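Local coordinates for protein putative transcriptional regulator MarR (Geobacillus stearothermophilus, PDB 2RDP) that probably regulates transcription as a dimer that binds DNA through winged-helix domains of the MarR family, at residues T36-T41 against E111-K116; P42-A47 against D78-N83. One frame throughout, in Å; residues are numbered along the deposited sequence.

Contact 1. Residues T36-T41 against E111-K116; sequences TNYPIT and EEVIEK. With NA (sodium ion), chain B.
One face of the Tyr-38 ring is covered by a single methyl, CG2 of Val-113, while the carboxylate of Glu-112 lies at its edge. The CG2 of Val-113 sits 3.7 Å from the ring centroid of Tyr-38 and 17° off the ring normal, a CH-pi contact. It leans toward the CG and CD2 rim. CG1 of Val-113 is anti to the backbone N (chi1 171°), which puts CG2 beside the N and over the ring. At the edge, OE2 of Glu-112 lies in the ring plane, and the carboxylate plane is turned steeply to the ring. The extended Glu-112 chain passes the phenol tip, with its CG 3.6 Å from Tyr-38 OH. CB of Lys-116 borders the same hydroxyl, but the rest of that chain bends away. No hydrogen bond links the segments. Ile-40 adds a looser touch, its CD1 4.5 Å from Val-113 CG2. Sodium is bound by Tyr-38 O at 2.6 Å and by Ile-40 O at 2.7 Å, and Leu-35 O completes the three protein ligands. Tyr-38 thus works from both ends: its ring packs on helix 104-124 and its carbonyl O binds the ion. This is a cation site of backbone carbonyls, formed where helix 10-35 ends and the loop leads into the winged-helix domain of a MarR-type fold.

Contact 2. Residues P42-A47 against D78-N83; sequences PPQFVA and DRMERN
Helices 42-54 and 70-82 belong to the winged helix-turn-helix domain of the MarR family, and here they cross almost at right angles. The short segments have a signed crossing angle of -84° and an axial separation of 11.2 Å. By analogy with the family, helix 70-82 is probably the DNA-recognition helix. Asp-78 and Glu-81 of this helix both form salt bridges with Arg-88 of the wing. Arg-79 starts toward helix 42-54, but its chain bends and the guanidinium leads away. Only the root touches, with CB 4.0 Å from Gln-44 NE2. Met-80, a selenomethionine, carries the contact. Its CG is anti to the carbonyl carbon (chi1 -65°), and the chain runs straight to SE. There it lies alongside the Gln-44 side chain, the two pointing in opposite directions, with Met-80 CG 3.7 Å from Gln-44 CG. Asn-83, just past the helix, brings ND2 to 4.5 Å from Gln-44 NE2, a loose meeting of two amide nitrogens. The other end of the Gln-44 amide is committed: OE1 accepts a hydrogen bond from the backbone N-H of Thr-41, the N-cap residue, which is the side-chain-to-N-cap half of a capping box. This bond holds the buried amide in place beside Met-80. A turn about the CG-SE bond (chi3 -68°) brings CE of Met-80 to 3.7 Å from Ala-47 CB.

How the contacts relate
From the N terminus, the chain leaves helix 10-35 and enters the loop of contact 1. It passes straight into helix 42-54, the first half of contact 2. Contact 2 closes when helix 70-82 returns to that helix. The chain then makes the wing, and helix 104-124 closes the wider loop of contact 1. Contact 2 is thus nested inside contact 1. Contact 1 ties the loop after helix 10-35 to helix 104-124; contact 2 ties two helices of the DNA-binding domain. Phe-45 joins them: its side chain leaves helix 42-54 away from helix 70-82, and its CE1 lies 3.5 Å from Val-113 CG1. Phe-45 and Ile-114 also pack on Arg-21 of the second subunit.

Contact 1. Residues T36-T41 against E111-K116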
ATOM      1  N   THR A  36      -0.401 -15.962   1.301  1.00 54.73           N
ATOM      2  CA  THR A  36       0.409 -17.164   1.424  1.00 54.57           C
ATOM      3  C   THR A  36      -0.428 -18.444   1.362  1.00 55.40           C
ATOM      4  O   THR A  36       0.100 -19.494   1.046  1.00 56.17           O
ATOM      5  CB  THR A  36       1.324 -17.184   2.681  1.00 54.73           C
ATOM      6  OG1 THR A  36       0.539 -17.131   3.874  1.00 54.02           O
ATOM      7  CG2 THR A  36       2.306 -16.039   2.662  1.00 54.44           C
ATOM      8  N   ASN A  37      -1.721 -18.384   1.658  1.00 55.98           N
ATOM      9  CA  ASN A  37      -2.538 -19.585   1.551  1.00 56.66           C
ATOM     10  C   ASN A  37      -3.266 -19.764   0.212  1.00 56.55           C
ATOM     11  O   ASN A  37      -4.128 -20.629   0.095  1.00 56.39           O
ATOM     12  CB  ASN A  37      -3.520 -19.684   2.722  1.00 57.73           C
ATOM     13  CG  ASN A  37      -2.826 -19.587   4.085  1.00 60.43           C
ATOM     14  OD1 ASN A  37      -1.921 -20.363   4.409  1.00 60.49           O
ATOM     15  ND2 ASN A  37      -3.240 -18.605   4.880  1.00 64.03           N
ATOM     16  N   TYR A  38      -2.908 -18.959  -0.792  1.00 56.47           N
ATOM     17  CA  TYR A  38      -3.588 -18.972  -2.081  1.00 56.16           C
ATOM     18  C   TYR A  38      -2.606 -19.082  -3.213  1.00 56.66           C
ATOM     19  O   TYR A  38      -1.508 -18.524  -3.124  1.00 57.19           O
ATOM     20  CB  TYR A  38      -4.480 -17.729  -2.235  1.00 55.82           C
ATOM     21  CG  TYR A  38      -5.552 -17.739  -1.174  1.00 55.91           C
ATOM     22  CD1 TYR A  38      -6.697 -18.536  -1.308  1.00 52.94           C
ATOM     23  CD2 TYR A  38      -5.379 -17.022   0.006  1.00 55.59           C
ATOM     24  CE1 TYR A  38      -7.646 -18.587  -0.298  1.00 55.92           C
ATOM     25  CE2 TYR A  38      -6.321 -17.062   1.011  1.00 57.15           C
ATOM     26  CZ  TYR A  38      -7.447 -17.832   0.859  1.00 57.05           C
ATOM     27  OH  TYR A  38      -8.352 -17.830   1.879  1.00 58.59           O
ATOM     28  N   PRO A  39      -2.994 -19.792  -4.297  1.00 57.03           N
ATOM     29  CA  PRO A  39      -2.039 -19.987  -5.385  1.00 57.42           C
ATOM     30  C   PRO A  39      -1.885 -18.786  -6.333  1.00 57.73           C
ATOM     31  O   PRO A  39      -1.504 -18.974  -7.474  1.00 59.06           O
ATOM     32  CB  PRO A  39      -2.586 -21.238  -6.112  1.00 57.32           C
ATOM     33  CG  PRO A  39      -4.065 -21.162  -5.893  1.00 56.62           C
ATOM     34  CD  PRO A  39      -4.287 -20.466  -4.569  1.00 56.82           C
ATOM     35  N   ILE A  40      -2.153 -17.568  -5.876  1.00 57.74           N
ATOM     36  CA  ILE A  40      -1.885 -16.378  -6.694  1.00 57.24           C
ATOM     37  C   ILE A  40      -0.866 -15.480  -6.017  1.00 57.24           C
ATOM     38  O   ILE A  40      -0.578 -15.644  -4.815  1.00 57.44           O
ATOM     39  CB  ILE A  40      -3.166 -15.580  -6.988  1.00 57.77           C
ATOM     40  CG1 ILE A  40      -3.857 -15.166  -5.679  1.00 56.62           C
ATOM     41  CG2 ILE A  40      -4.097 -16.409  -7.910  1.00 57.24           C
ATOM     42  CD1 ILE A  40      -5.000 -14.211  -5.855  1.00 56.01           C
ATOM     43  N   THR A  41      -0.306 -14.558  -6.785  1.00 56.80           N
ATOM     44  CA  THR A  41       0.659 -13.608  -6.270  1.00 57.04           C
ATOM     45  C   THR A  41      -0.048 -12.263  -6.043  1.00 57.61           C
ATOM     46  O   THR A  41      -1.195 -12.084  -6.487  1.00 58.11           O
ATOM     47  CB  THR A  41       1.882 -13.468  -7.225  1.00 56.86           C
ATOM     48  OG1 THR A  41       1.496 -12.793  -8.428  1.00 58.11           O
ATOM     49  CG2 THR A  41       2.424 -14.839  -7.575  1.00 56.04           C
ATOM     50  N   GLU A 111     -12.626 -14.101  -4.535  1.00 60.65           N
ATOM     51  CA  GLU A 111     -13.732 -13.982  -3.603  1.00 61.60           C
ATOM     52  C   GLU A 111     -13.364 -14.526  -2.225  1.00 60.94           C
ATOM     53  O   GLU A 111     -13.812 -14.014  -1.196  1.00 60.54           O
ATOM     54  CB  GLU A 111     -14.925 -14.759  -4.140  1.00 62.33           C
ATOM     55  CG  GLU A 111     -15.521 -14.128  -5.393  1.00 66.00           C
ATOM     56  CD  GLU A 111     -16.945 -14.609  -5.678  1.00 71.89           C
ATOM     57  OE1 GLU A 111     -17.227 -15.854  -5.658  1.00 69.65           O
ATOM     58  OE2 GLU A 111     -17.776 -13.696  -5.920  1.00 75.54           O
ATOM     59  N   GLU A 112     -12.565 -15.584  -2.227  1.00 60.07           N
ATOM     60  CA  GLU A 112     -12.093 -16.180  -1.011  1.00 59.34           C
ATOM     61  C   GLU A 112     -11.047 -15.309  -0.327  1.00 58.08           C
ATOM     62  O   GLU A 112     -11.050 -15.190   0.888  1.00 58.01           O
ATOM     63  CB  GLU A 112     -11.520 -17.542  -1.338  1.00 60.23           C
ATOM     64  CG  GLU A 112     -11.334 -18.416  -0.141  1.00 64.89           C
ATOM     65  CD  GLU A 112     -11.080 -19.859  -0.493  1.00 70.97           C
ATOM     66  OE1 GLU A 112     -11.032 -20.227  -1.708  1.00 71.91           O
ATOM     67  OE2 GLU A 112     -10.925 -20.628   0.485  1.00 74.34           O
ATOM     68  N   VAL A 113     -10.158 -14.686  -1.100  1.00 56.59           N
ATOM     69  CA  VAL A 113      -9.135 -13.810  -0.516  1.00 55.15           C
ATOM     70  C   VAL A 113      -9.802 -12.567   0.084  1.00 55.05           C
ATOM     71  O   VAL A 113      -9.505 -12.172   1.194  1.00 54.97           O
ATOM     72  CB  VAL A 113      -8.026 -13.412  -1.538  1.00 54.95           C
ATOM     73  CG1 VAL A 113      -7.096 -12.321  -0.962  1.00 53.29           C
ATOM     74  CG2 VAL A 113      -7.238 -14.629  -1.986  1.00 52.94           C
ATOM     75  N   ILE A 114     -10.727 -11.976  -0.651  1.00 55.13           N
ATOM     76  CA  ILE A 114     -11.466 -10.824  -0.171  1.00 56.18           C
ATOM     77  C   ILE A 114     -12.266 -11.091   1.113  1.00 56.07           C
ATOM     78  O   ILE A 114     -12.290 -10.262   2.012  1.00 56.44           O
ATOM     79  CB  ILE A 114     -12.338 -10.212  -1.284  1.00 56.78           C
ATOM     80  CG1 ILE A 114     -11.434  -9.381  -2.217  1.00 57.94           C
ATOM     81  CG2 ILE A 114     -13.447  -9.341  -0.672  1.00 55.58           C
ATOM     82  CD1 ILE A 114     -12.109  -8.989  -3.513  1.00 61.61           C
ATOM     83  N   GLU A 115     -12.866 -12.262   1.209  1.00 56.36           N
ATOM     84  CA  GLU A 115     -13.627 -12.655   2.397  1.00 57.44           C
ATOM     85  C   GLU A 115     -12.714 -12.794   3.633  1.00 56.38           C
ATOM     86  O   GLU A 115     -13.059 -12.373   4.737  1.00 56.01           O
ATOM     87  CB  GLU A 115     -14.374 -13.938   2.111  1.00 57.25           C
ATOM     88  CG  GLU A 115     -15.026 -14.551   3.341  1.00 64.78           C
ATOM     89  CD  GLU A 115     -16.079 -15.591   2.962  1.00 73.68           C
ATOM     90  OE1 GLU A 115     -16.122 -15.994   1.757  1.00 76.61           O
ATOM     91  OE2 GLU A 115     -16.871 -15.996   3.858  1.00 77.45           O
ATOM     92  N   LYS A 116     -11.526 -13.341   3.413  1.00 55.98           N
ATOM     93  CA  LYS A 116     -10.509 -13.456   4.438  1.00 55.40           C
ATOM     94  C   LYS A 116      -9.984 -12.073   4.862  1.00 54.14           C
ATOM     95  O   LYS A 116      -9.729 -11.853   6.042  1.00 54.01           O
ATOM     96  CB  LYS A 116      -9.405 -14.397   3.918  1.00 55.96           C
ATOM     97  CG  LYS A 116      -8.231 -14.614   4.851  1.00 59.82           C
ATOM     98  CD  LYS A 116      -8.508 -15.571   6.020  1.00 63.33           C
ATOM     99  CE  LYS A 116      -7.712 -15.168   7.299  1.00 65.02           C
ATOM    100  NZ  LYS A 116      -8.308 -13.978   8.047  1.00 66.17           N
TER
HETATM  101 NA    NA B 148       0.535 -17.026  -2.768  1.00 35.28          NA

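Contact 2. Residues P42-A47 against D78-N83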
ATOM      1  N   PRO A  42       0.612 -11.305  -5.346  1.00 57.59           N
ATOM      2  CA  PRO A  42      -0.021  -9.996  -5.160  1.00 57.40           C
ATOM      3  C   PRO A  42      -0.484  -9.250  -6.425  1.00 56.61           C
ATOM      4  O   PRO A  42      -1.588  -8.714  -6.408  1.00 57.48           O
ATOM      5  CB  PRO A  42       1.036  -9.193  -4.400  1.00 57.37           C
ATOM      6  CG  PRO A  42       1.832 -10.191  -3.729  1.00 58.31           C
ATOM      7  CD  PRO A  42       1.902 -11.379  -4.642  1.00 57.37           C
ATOM      8  N   PRO A  43       0.340  -9.185  -7.500  1.00 56.06           N
ATOM      9  CA  PRO A  43      -0.190  -8.499  -8.708  1.00 54.94           C
ATOM     10  C   PRO A  43      -1.325  -9.274  -9.426  1.00 55.17           C
ATOM     11  O   PRO A  43      -2.170  -8.641 -10.095  1.00 55.89           O
ATOM     12  CB  PRO A  43       1.034  -8.343  -9.610  1.00 54.77           C
ATOM     13  CG  PRO A  43       2.197  -8.775  -8.803  1.00 55.86           C
ATOM     14  CD  PRO A  43       1.716  -9.666  -7.710  1.00 55.13           C
ATOM     15  N   GLN A  44      -1.367 -10.604  -9.271  1.00 53.74           N
ATOM     16  CA  GLN A  44      -2.484 -11.375  -9.766  1.00 54.14           C
ATOM     17  C   GLN A  44      -3.749 -11.079  -8.949  1.00 54.67           C
ATOM     18  O   GLN A  44      -4.822 -10.873  -9.524  1.00 54.64           O
ATOM     19  CB  GLN A  44      -2.167 -12.870  -9.813  1.00 53.83           C
ATOM     20  CG  GLN A  44      -1.060 -13.219 -10.793  1.00 54.75           C
ATOM     21  CD  GLN A  44      -0.559 -14.665 -10.622  1.00 58.97           C
ATOM     22  OE1 GLN A  44      -0.892 -15.346  -9.663  1.00 59.03           O
ATOM     23  NE2 GLN A  44       0.239 -15.125 -11.568  1.00 59.49           N
ATOM     24  N   PHE A  45      -3.629 -11.015  -7.618  1.00 55.51           N
ATOM     25  CA  PHE A  45      -4.721 -10.477  -6.800  1.00 55.62           C
ATOM     26  C   PHE A  45      -5.273  -9.135  -7.351  1.00 55.65           C
ATOM     27  O   PHE A  45      -6.471  -9.028  -7.654  1.00 55.87           O
ATOM     28  CB  PHE A  45      -4.348 -10.393  -5.308  1.00 55.60           C
ATOM     29  CG  PHE A  45      -5.399  -9.717  -4.479  1.00 55.70           C
ATOM     30  CD1 PHE A  45      -6.545 -10.400  -4.093  1.00 55.15           C
ATOM     31  CD2 PHE A  45      -5.272  -8.371  -4.143  1.00 58.30           C
ATOM     32  CE1 PHE A  45      -7.550  -9.764  -3.372  1.00 53.98           C
ATOM     33  CE2 PHE A  45      -6.274  -7.722  -3.386  1.00 58.65           C
ATOM     34  CZ  PHE A  45      -7.414  -8.448  -3.002  1.00 54.90           C
ATOM     35  N   VAL A  46      -4.406  -8.137  -7.531  1.00 55.76           N
ATOM     36  CA  VAL A  46      -4.850  -6.836  -8.047  1.00 55.43           C
ATOM     37  C   VAL A  46      -5.565  -6.970  -9.403  1.00 55.40           C
ATOM     38  O   VAL A  46      -6.655  -6.418  -9.600  1.00 55.27           O
ATOM     39  CB  VAL A  46      -3.677  -5.841  -8.136  1.00 55.97           C
ATOM     40  CG1 VAL A  46      -4.113  -4.520  -8.746  1.00 55.91           C
ATOM     41  CG2 VAL A  46      -3.057  -5.599  -6.721  1.00 57.73           C
ATOM     42  N   ALA A  47      -4.941  -7.711 -10.337  1.00 54.47           N
ATOM     43  CA  ALA A  47      -5.499  -7.914 -11.659  1.00 53.22           C
ATOM     44  C   ALA A  47      -6.898  -8.542 -11.579  1.00 53.47           C
ATOM     45  O   ALA A  47      -7.849  -8.026 -12.187  1.00 53.67           O
ATOM     46  CB  ALA A  47      -4.555  -8.768 -12.511  1.00 52.16           C
ATOM     47  N   ASP A  78      -0.697 -13.269 -19.428  1.00 54.90           N
ATOM     48  CA  ASP A  78      -0.163 -14.545 -19.924  1.00 56.47           C
ATOM     49  C   ASP A  78      -0.023 -15.617 -18.824  1.00 57.29           C
ATOM     50  O   ASP A  78      -0.473 -16.737 -19.047  1.00 56.63           O
ATOM     51  CB  ASP A  78       1.187 -14.360 -20.644  1.00 56.36           C
ATOM     52  CG  ASP A  78       1.068 -13.619 -21.993  1.00 58.09           C
ATOM     53  OD1 ASP A  78      -0.072 -13.381 -22.456  1.00 56.66           O
ATOM     54  OD2 ASP A  78       2.142 -13.265 -22.584  1.00 58.71           O
ATOM     55  N   ARG A  79       0.595 -15.289 -17.668  1.00 58.39           N
ATOM     56  CA  ARG A  79       0.714 -16.251 -16.533  1.00 60.02           C
ATOM     57  C   ARG A  79      -0.663 -16.712 -16.068  1.00 59.83           C
ATOM     58  O   ARG A  79      -0.892 -17.911 -15.908  1.00 60.81           O
ATOM     59  CB  ARG A  79       1.454 -15.666 -15.304  1.00 60.97           C
ATOM     60  CG  ARG A  79       2.912 -16.123 -15.057  1.00 64.22           C
ATOM     61  CD  ARG A  79       3.069 -17.343 -14.117  1.00 68.72           C
ATOM     62  NE  ARG A  79       4.058 -18.304 -14.660  1.00 73.68           N
ATOM     63  CZ  ARG A  79       3.821 -19.592 -15.001  1.00 75.30           C
ATOM     64  NH1 ARG A  79       4.807 -20.341 -15.502  1.00 73.02           N
ATOM     65  NH2 ARG A  79       2.619 -20.153 -14.826  1.00 74.88           N
HETATM   66  N   MSE A  80      -1.580 -15.766 -15.860  1.00 59.19           N
HETATM   67  CA  MSE A  80      -2.895 -16.104 -15.340  1.00 58.85           C
HETATM   68  C   MSE A  80      -3.715 -16.911 -16.304  1.00 58.32           C
HETATM   69  O   MSE A  80      -4.471 -17.779 -15.898  1.00 58.41           O
HETATM   70  CB  MSE A  80      -3.650 -14.860 -14.953  1.00 58.42           C
HETATM   71  CG  MSE A  80      -2.996 -14.124 -13.817  1.00 61.86           C
HETATM   72 SE   MSE A  80      -3.993 -12.520 -13.350  0.80 67.40          SE
HETATM   73  CE  MSE A  80      -3.711 -11.406 -14.906  1.00 65.08           C
ATOM     74  N   GLU A  81      -3.581 -16.618 -17.588  1.00 58.60           N
ATOM     75  CA  GLU A  81      -4.256 -17.394 -18.615  1.00 58.99           C
ATOM     76  C   GLU A  81      -3.726 -18.856 -18.650  1.00 58.52           C
ATOM     77  O   GLU A  81      -4.494 -19.808 -18.720  1.00 58.23           O
ATOM     78  CB  GLU A  81      -4.122 -16.700 -19.976  1.00 59.10           C
ATOM     79  CG  GLU A  81      -4.853 -17.452 -21.083  1.00 63.44           C
ATOM     80  CD  GLU A  81      -4.771 -16.812 -22.467  1.00 68.95           C
ATOM     81  OE1 GLU A  81      -3.687 -16.283 -22.841  1.00 69.63           O
ATOM     82  OE2 GLU A  81      -5.806 -16.888 -23.190  1.00 71.18           O
ATOM     83  N   ARG A  82      -2.407 -19.003 -18.578  1.00 58.29           N
ATOM     84  CA  ARG A  82      -1.727 -20.290 -18.532  1.00 58.05           C
ATOM     85  C   ARG A  82      -2.235 -21.123 -17.356  1.00 57.66           C
ATOM     86  O   ARG A  82      -2.433 -22.319 -17.520  1.00 56.67           O
ATOM     87  CB  ARG A  82      -0.215 -20.066 -18.418  1.00 58.33           C
ATOM     88  CG  ARG A  82       0.687 -20.914 -19.328  1.00 61.20           C
ATOM     89  CD  ARG A  82       1.946 -20.121 -19.833  1.00 65.09           C
ATOM     90  NE  ARG A  82       2.679 -19.378 -18.781  1.00 70.03           N
ATOM     91  CZ  ARG A  82       3.191 -18.136 -18.925  1.00 71.87           C
ATOM     92  NH1 ARG A  82       3.044 -17.461 -20.069  1.00 73.27           N
ATOM     93  NH2 ARG A  82       3.841 -17.548 -17.923  1.00 70.80           N
ATOM     94  N   ASN A  83      -2.450 -20.484 -16.190  1.00 57.39           N
ATOM     95  CA  ASN A  83      -2.951 -21.158 -14.974  1.00 57.23           C
ATOM     96  C   ASN A  83      -4.470 -21.232 -14.871  1.00 56.71           C
ATOM     97  O   ASN A  83      -4.989 -21.557 -13.799  1.00 57.33           O
ATOM     98  CB  ASN A  83      -2.459 -20.468 -13.686  1.00 57.80           C
ATOM     99  CG  ASN A  83      -0.940 -20.293 -13.630  1.00 60.11           C
ATOM    100  OD1 ASN A  83      -0.193 -20.956 -14.352  1.00 61.96           O
ATOM    101  ND2 ASN A  83      -0.474 -19.370 -12.759  1.00 61.43           N
TER